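Local coordinates for protein LacI family transcription regulator (PDB 4O5A) that probably acts as a LacI-family transcription regulator, binding DNA through an N-terminal helix-turn-helix domain and sensing a small effector in a periplasmic-binding-protein-like domain, at residues 67-73 with 102-108; 156-161 with 168-173. The contacts are given in a common frame with arbitrary orientation. Residues are numbered along the deposited sequence.

Interaction 1: 67-73 with 102-108; sequences RTRRIGL and RDYSLLV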
loop_
_atom_site.group_PDB
_atom_site.type_symbol
_atom_site.label_atom_id
_atom_site.label_comp_id
_atom_site.label_asym_id
_atom_site.label_seq_id
_atom_site.Cartn_x
_atom_site.Cartn_y
_atom_site.Cartn_z
ATOM N N ARG A 67 6.179 -32.352 3.482
ATOM C CA ARG A 67 6.159 -30.901 3.327
ATOM C C ARG A 67 4.755 -30.399 3.024
ATOM O O ARG A 67 4.000 -31.031 2.280
ATOM C CB ARG A 67 7.133 -30.445 2.237
ATOM C CG ARG A 67 8.596 -30.595 2.625
ATOM C CD ARG A 67 9.499 -30.758 1.407
ATOM N NE ARG A 67 9.712 -29.503 0.697
ATOM C CZ ARG A 67 10.900 -28.928 0.535
ATOM N NH1 ARG A 67 12.002 -29.497 1.018
ATOM N NH2 ARG A 67 10.987 -27.788 -0.123
ATOM N N THR A 68 4.404 -29.268 3.622
ATOM C CA THR A 68 3.097 -28.673 3.403
ATOM C C THR A 68 3.165 -27.755 2.203
ATOM O O THR A 68 2.135 -27.412 1.611
ATOM C CB THR A 68 2.626 -27.834 4.612
ATOM O OG1 THR A 68 3.545 -26.760 4.838
ATOM C CG2 THR A 68 2.516 -28.688 5.869
ATOM N N ARG A 69 4.383 -27.333 1.862
ATOM C CA ARG A 69 4.615 -26.330 0.824
ATOM C C ARG A 69 3.967 -24.991 1.146
ATOM O O ARG A 69 3.515 -24.281 0.248
ATOM C CB ARG A 69 4.197 -26.839 -0.562
ATOM C CG ARG A 69 4.762 -28.220 -0.877
ATOM C CD ARG A 69 4.712 -28.535 -2.362
ATOM N NE ARG A 69 5.856 -27.943 -3.049
ATOM C CZ ARG A 69 7.073 -28.487 -3.091
ATOM N NH1 ARG A 69 8.054 -27.867 -3.731
ATOM N NH2 ARG A 69 7.316 -29.648 -2.490
ATOM N N ARG A 70 3.934 -24.654 2.433
ATOM C CA ARG A 70 3.384 -23.382 2.903
ATOM C C ARG A 70 4.378 -22.699 3.817
ATOM O O ARG A 70 5.099 -23.364 4.565
ATOM C CB ARG A 70 2.062 -23.599 3.662
ATOM C CG ARG A 70 0.935 -24.151 2.804
ATOM C CD ARG A 70 -0.386 -24.192 3.551
ATOM N NE ARG A 70 -0.454 -25.245 4.565
ATOM C CZ ARG A 70 -0.853 -26.491 4.328
ATOM N NH1 ARG A 70 -1.197 -26.853 3.100
ATOM N NH2 ARG A 70 -0.899 -27.384 5.311
ATOM N N ILE A 71 4.418 -21.373 3.732
ATOM C CA ILE A 71 5.199 -20.540 4.633
ATOM C C ILE A 71 4.179 -19.737 5.414
ATOM O O ILE A 71 3.286 -19.140 4.813
ATOM C CB ILE A 71 6.054 -19.517 3.853
ATOM C CG1 ILE A 71 6.958 -20.216 2.839
ATOM C CG2 ILE A 71 6.829 -18.614 4.812
ATOM C CD1 ILE A 71 7.977 -21.157 3.454
ATOM N N GLY A 72 4.295 -19.701 6.741
ATOM C CA GLY A 72 3.338 -18.936 7.531
ATOM C C GLY A 72 3.737 -17.495 7.794
ATOM O O GLY A 72 4.907 -17.197 8.081
ATOM N N LEU A 73 2.759 -16.595 7.699
ATOM C CA LEU A 73 2.948 -15.181 8.005
ATOM C C LEU A 73 1.740 -14.669 8.748
ATOM O O LEU A 73 0.617 -14.743 8.242
ATOM C CB LEU A 73 3.145 -14.368 6.715
ATOM C CG LEU A 73 3.198 -12.848 6.879
ATOM C CD1 LEU A 73 4.332 -12.447 7.810
ATOM C CD2 LEU A 73 3.373 -12.193 5.527
ATOM N N ARG A 102 9.177 -22.873 -6.528
ATOM C CA ARG A 102 9.144 -24.191 -5.890
ATOM C C ARG A 102 7.711 -24.613 -5.578
ATOM O O ARG A 102 7.498 -25.536 -4.787
ATOM C CB ARG A 102 9.904 -24.164 -4.557
ATOM C CG ARG A 102 11.313 -23.598 -4.600
ATOM C CD ARG A 102 12.328 -24.680 -4.884
ATOM N NE ARG A 102 12.230 -25.805 -3.951
ATOM C CZ ARG A 102 13.021 -26.000 -2.895
ATOM N NH1 ARG A 102 13.996 -25.148 -2.617
ATOM N NH2 ARG A 102 12.847 -27.066 -2.121
ATOM N N ASP A 103 6.743 -23.916 -6.168
ATOM C CA ASP A 103 5.322 -24.223 -5.957
ATOM C C ASP A 103 4.914 -24.157 -4.476
ATOM O O ASP A 103 4.137 -24.968 -3.971
ATOM C CB ASP A 103 4.956 -25.547 -6.609
ATOM C CG ASP A 103 5.086 -25.486 -8.119
ATOM O OD1 ASP A 103 4.352 -24.686 -8.745
ATOM O OD2 ASP A 103 5.938 -26.207 -8.675
ATOM N N TYR A 104 5.462 -23.168 -3.788
ATOM C CA TYR A 104 5.131 -22.920 -2.402
ATOM C C TYR A 104 4.086 -21.818 -2.354
ATOM O O TYR A 104 3.977 -21.024 -3.292
ATOM C CB TYR A 104 6.390 -22.479 -1.644
ATOM C CG TYR A 104 6.998 -23.588 -0.821
ATOM C CD1 TYR A 104 7.564 -24.692 -1.424
ATOM C CD2 TYR A 104 6.989 -23.532 0.566
ATOM C CE1 TYR A 104 8.114 -25.719 -0.674
ATOM C CE2 TYR A 104 7.540 -24.552 1.327
ATOM C CZ TYR A 104 8.096 -25.637 0.701
ATOM O OH TYR A 104 8.641 -26.663 1.434
ATOM N N SER A 105 3.333 -21.767 -1.255
ATOM C CA SER A 105 2.318 -20.731 -1.035
ATOM C C SER A 105 2.603 -20.021 0.277
ATOM O O SER A 105 3.295 -20.553 1.143
ATOM C CB SER A 105 0.915 -21.343 -0.924
ATOM O OG SER A 105 0.551 -22.089 -2.061
ATOM N N LEU A 106 2.038 -18.830 0.435
ATOM C CA LEU A 106 2.116 -18.117 1.700
ATOM C C LEU A 106 0.784 -18.306 2.428
ATOM O O LEU A 106 -0.285 -18.060 1.848
ATOM C CB LEU A 106 2.317 -16.631 1.422
ATOM C CG LEU A 106 2.719 -15.704 2.565
ATOM C CD1 LEU A 106 4.160 -15.983 2.985
ATOM C CD2 LEU A 106 2.553 -14.236 2.143
ATOM N N LEU A 107 0.840 -18.733 3.685
ATOM C CA LEU A 107 -0.376 -18.888 4.473
ATOM C C LEU A 107 -0.478 -17.678 5.400
ATOM O O LEU A 107 0.395 -17.461 6.243
ATOM C CB LEU A 107 -0.333 -20.185 5.284
ATOM C CG LEU A 107 -1.659 -20.574 5.944
ATOM C CD1 LEU A 107 -2.674 -21.026 4.900
ATOM C CD2 LEU A 107 -1.454 -21.653 6.994
ATOM N N VAL A 108 -1.533 -16.888 5.232
ATOM C CA VAL A 108 -1.646 -15.613 5.932
ATOM C C VAL A 108 -2.762 -15.637 6.954
ATOM O O VAL A 108 -3.915 -15.958 6.635
ATOM C CB VAL A 108 -1.899 -14.466 4.951
ATOM C CG1 VAL A 108 -2.111 -13.143 5.707
ATOM C CG2 VAL A 108 -0.746 -14.345 3.977
HETATM O O HOH W 1 1.606 -24.595 -2.287
HETATM O O HOH W 2 10.699 -28.417 -3.994
#

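Interaction 2: 156-161 with 168-173; sequences CLALAD and LPTLMS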
loop_
_atom_site.group_PDB
_atom_site.type_symbol
_atom_site.label_atom_id
_atom_site.label_comp_id
_atom_site.label_asym_id
_atom_site.label_seq_id
_atom_site.Cartn_x
_atom_site.Cartn_y
_atom_site.Cartn_z
ATOM N N CYS A 156 12.436 -20.838 11.072
ATOM C CA CYS A 156 11.947 -19.471 10.999
ATOM C C CYS A 156 13.038 -18.521 10.541
ATOM O O CYS A 156 14.233 -18.843 10.599
ATOM C CB CYS A 156 11.385 -19.009 12.345
ATOM S SG CYS A 156 12.636 -18.878 13.628
ATOM N N LEU A 157 12.606 -17.351 10.096
ATOM C CA LEU A 157 13.502 -16.293 9.668
ATOM C C LEU A 157 12.928 -14.968 10.129
ATOM O O LEU A 157 11.733 -14.699 9.949
ATOM C CB LEU A 157 13.625 -16.283 8.148
ATOM C CG LEU A 157 14.465 -15.156 7.554
ATOM C CD1 LEU A 157 15.941 -15.462 7.713
ATOM C CD2 LEU A 157 14.107 -14.948 6.093
ATOM N N ALA A 158 13.778 -14.144 10.729
ATOM C CA ALA A 158 13.356 -12.820 11.162
ATOM C C ALA A 158 13.903 -11.740 10.232
ATOM O O ALA A 158 15.031 -11.835 9.746
ATOM C CB ALA A 158 13.796 -12.570 12.592
ATOM N N LEU A 159 13.095 -10.713 9.978
ATOM C CA LEU A 159 13.582 -9.543 9.254
ATOM C C LEU A 159 13.745 -8.407 10.250
ATOM O O LEU A 159 12.771 -7.739 10.616
ATOM C CB LEU A 159 12.622 -9.143 8.129
ATOM C CG LEU A 159 12.854 -9.787 6.756
ATOM C CD1 LEU A 159 12.906 -11.312 6.836
ATOM C CD2 LEU A 159 11.789 -9.336 5.764
ATOM N N ALA A 160 14.976 -8.197 10.703
ATOM C CA ALA A 160 15.242 -7.216 11.751
ATOM C C ALA A 160 16.724 -6.876 11.820
ATOM O O ALA A 160 17.528 -7.444 11.082
ATOM C CB ALA A 160 14.776 -7.750 13.084
ATOM N N ASP A 161 17.078 -5.954 12.709
ATOM C CA ASP A 161 18.474 -5.749 13.061
ATOM C C ASP A 161 18.887 -6.984 13.857
ATOM O O ASP A 161 18.093 -7.510 14.641
ATOM C CB ASP A 161 18.641 -4.491 13.915
ATOM C CG ASP A 161 20.094 -4.043 14.026
ATOM O OD1 ASP A 161 20.783 -4.448 14.990
ATOM O OD2 ASP A 161 20.546 -3.268 13.152
ATOM N N LEU A 168 18.598 -16.292 16.104
ATOM C CA LEU A 168 17.703 -16.813 15.078
ATOM C C LEU A 168 18.172 -16.372 13.695
ATOM O O LEU A 168 18.774 -15.306 13.556
ATOM C CB LEU A 168 16.268 -16.315 15.300
ATOM C CG LEU A 168 15.529 -16.856 16.525
ATOM C CD1 LEU A 168 14.120 -16.306 16.609
ATOM C CD2 LEU A 168 15.500 -18.370 16.477
ATOM N N PRO A 169 17.911 -17.197 12.666
ATOM C CA PRO A 169 18.275 -16.799 11.302
ATOM C C PRO A 169 17.673 -15.445 10.965
ATOM O O PRO A 169 16.462 -15.261 11.112
ATOM C CB PRO A 169 17.619 -17.883 10.444
ATOM C CG PRO A 169 17.655 -19.106 11.323
ATOM C CD PRO A 169 17.391 -18.577 12.724
ATOM N N THR A 170 18.506 -14.506 10.531
ATOM C CA THR A 170 18.033 -13.143 10.328
ATOM C C THR A 170 18.430 -12.607 8.963
ATOM O O THR A 170 19.579 -12.772 8.531
ATOM C CB THR A 170 18.620 -12.219 11.412
ATOM O OG1 THR A 170 18.391 -12.792 12.707
ATOM C CG2 THR A 170 18.005 -10.822 11.348
ATOM N N LEU A 171 17.483 -11.960 8.290
ATOM C CA LEU A 171 17.808 -11.127 7.139
ATOM C C LEU A 171 17.961 -9.711 7.700
ATOM O O LEU A 171 16.975 -9.092 8.115
ATOM C CB LEU A 171 16.692 -11.209 6.090
ATOM C CG LEU A 171 16.861 -10.409 4.800
ATOM C CD1 LEU A 171 18.176 -10.741 4.106
ATOM C CD2 LEU A 171 15.662 -10.646 3.879
HETATM N N MSE A 172 19.199 -9.221 7.741
HETATM C CA MSE A 172 19.557 -8.062 8.558
HETATM C C MSE A 172 19.396 -6.726 7.848
HETATM O O MSE A 172 19.969 -6.507 6.782
HETATM C CB MSE A 172 21.010 -8.176 9.015
HETATM C CG MSE A 172 21.348 -9.479 9.709
HETATM SE SE MSE A 172 23.233 -9.610 10.163
HETATM C CE MSE A 172 23.994 -9.589 8.365
ATOM N N SER A 173 18.643 -5.822 8.463
ATOM C CA SER A 173 18.569 -4.443 7.995
ATOM C C SER A 173 19.748 -3.670 8.561
ATOM O O SER A 173 20.405 -4.125 9.502
ATOM C CB SER A 173 17.267 -3.795 8.465
ATOM O OG SER A 173 17.241 -3.715 9.878
HETATM O O HOH W 3 18.863 -2.070 11.507
#

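Interaction 1: 67-73 with 102-108
The first beta-alpha-beta crossover of the N-terminal Rossmann-like subdomain, as in periplasmic-binding-protein folds, brings 67-73 beside 102-108, with helix 88-99 in the connection between them. The strand segments 70-73 and 105-108 run parallel, their axes 4.5 Å apart at closest approach and 32° apart in direction. Register comes from an alternating series of backbone hydrogen bonds: Ser105 N to Arg69 O (2.9 Å), Ile71 N to Ser105 O (2.9 Å), Leu107 N to Ile71 O (2.7 Å) and Leu73 N to Leu107 O (2.9 Å). On one face of the sheet Ile71 CB lies 4.1 Å from Leu106 CD1, and Leu73 CD2 lies 4.0 Å from Leu106 CD2.

Ahead of the strands, the backbone CA of Arg69 sits over one face of the Tyr104 ring, 3.5 Å from its centroid and 14° off the normal, a CH-pi contact. The Arg69 side chain, for its part, donates from NH1 to Arg102 O (2.6 Å), reaching the turn where Asp103, with positive phi, is the C-prime residue of the Schellman motif ending the preceding helix. Arg67 NH2 and Arg102 NH2, both donors, approach to 2.8 Å; this like-charge pair is partly offset by Asp320, which forms salt bridges with both arginines.

Helices 88-99 and 304-320 pack against Ile71 and Tyr104, while strand 132-135 flanks 70-76 on its other edge. Within this chain 105-111 is an outermost strand, but Leu106, Leu107 and Val108 pair antiparallel with a strand of the second subunit, continuing the sheet across the dimer interface.

Interaction 2: 156-161 with 168-173
Strands 156-160 and 170-172 run parallel, with axes 4.7 Å apart at closest approach and N-to-C directions differing by 20°. Two good hydrogen bonds fix the start of the pairing, Ala158 N to Pro169 O (2.9 Å, 172°) and Leu171 N to Ala158 O (2.9 Å, 156°). Farther along, the bonds lengthen: Ala160 N to Leu171 O is weak at 3.4 Å and 141°, and Ser173 N to Ala160 O measures 3.3 Å. The backbones thus loosen toward their C-terminal ends.

Side chains fill in around this frame. Leu157 CD1 touches Pro169 CB at 4.0 Å, and Leu159 CD1 meets Leu171 CB at 3.9 Å; helix 304-320 packs on Leu157, Pro169 and Leu171. Cys156 SG contacts Leu168 CD2 at 4.1 Å, both side chains also touching helix 143-149. Thr170 OG1 donates to Leu168 O (2.7 Å), tying down the entry to the second strand, and Thr170 CG2 comes within 3.4 Å of Ala160 O.

Beyond the strands the chemistry turns polar. Water 3 donates to Asp161 OD2 (2.6 Å) and is hydrogen-bonded to Ser173 OG (2.8 Å), bridging the two segments, while Asp161 OD1 is held by Ser163 and OD2 makes a weak hydrogen bond to a glycerol probably from the crystallisation liquor. An apolar beginning and a hydrated, ligand-accessible C-terminal end match a parallel alpha/beta sheet, whose C-terminal strand ends line the effector cleft in LacI relatives; a role for Asp161 in effector binding remains an inference.

In the fold
Both interactions join neighbouring strands of one parallel sheet, in which 70-76 and 156-160 both flank 132-135; their centres are 18 Å apart and their nearest atoms about 8 Å, without touching. Helix 304-320 packs against both. Most touching residues are buried in each, yet the polar fringes lie at different ends. In interaction 1, a buried contact despite its edge strand, arginines gather ahead of the strands, and the second subunit extends the sheet. Interaction 2 has its centre nearer the chain centre, about 13 Å against 24 Å, but is only partly buried; it touches no other protein chain and turns polar after its strands, where water and glycerol bind.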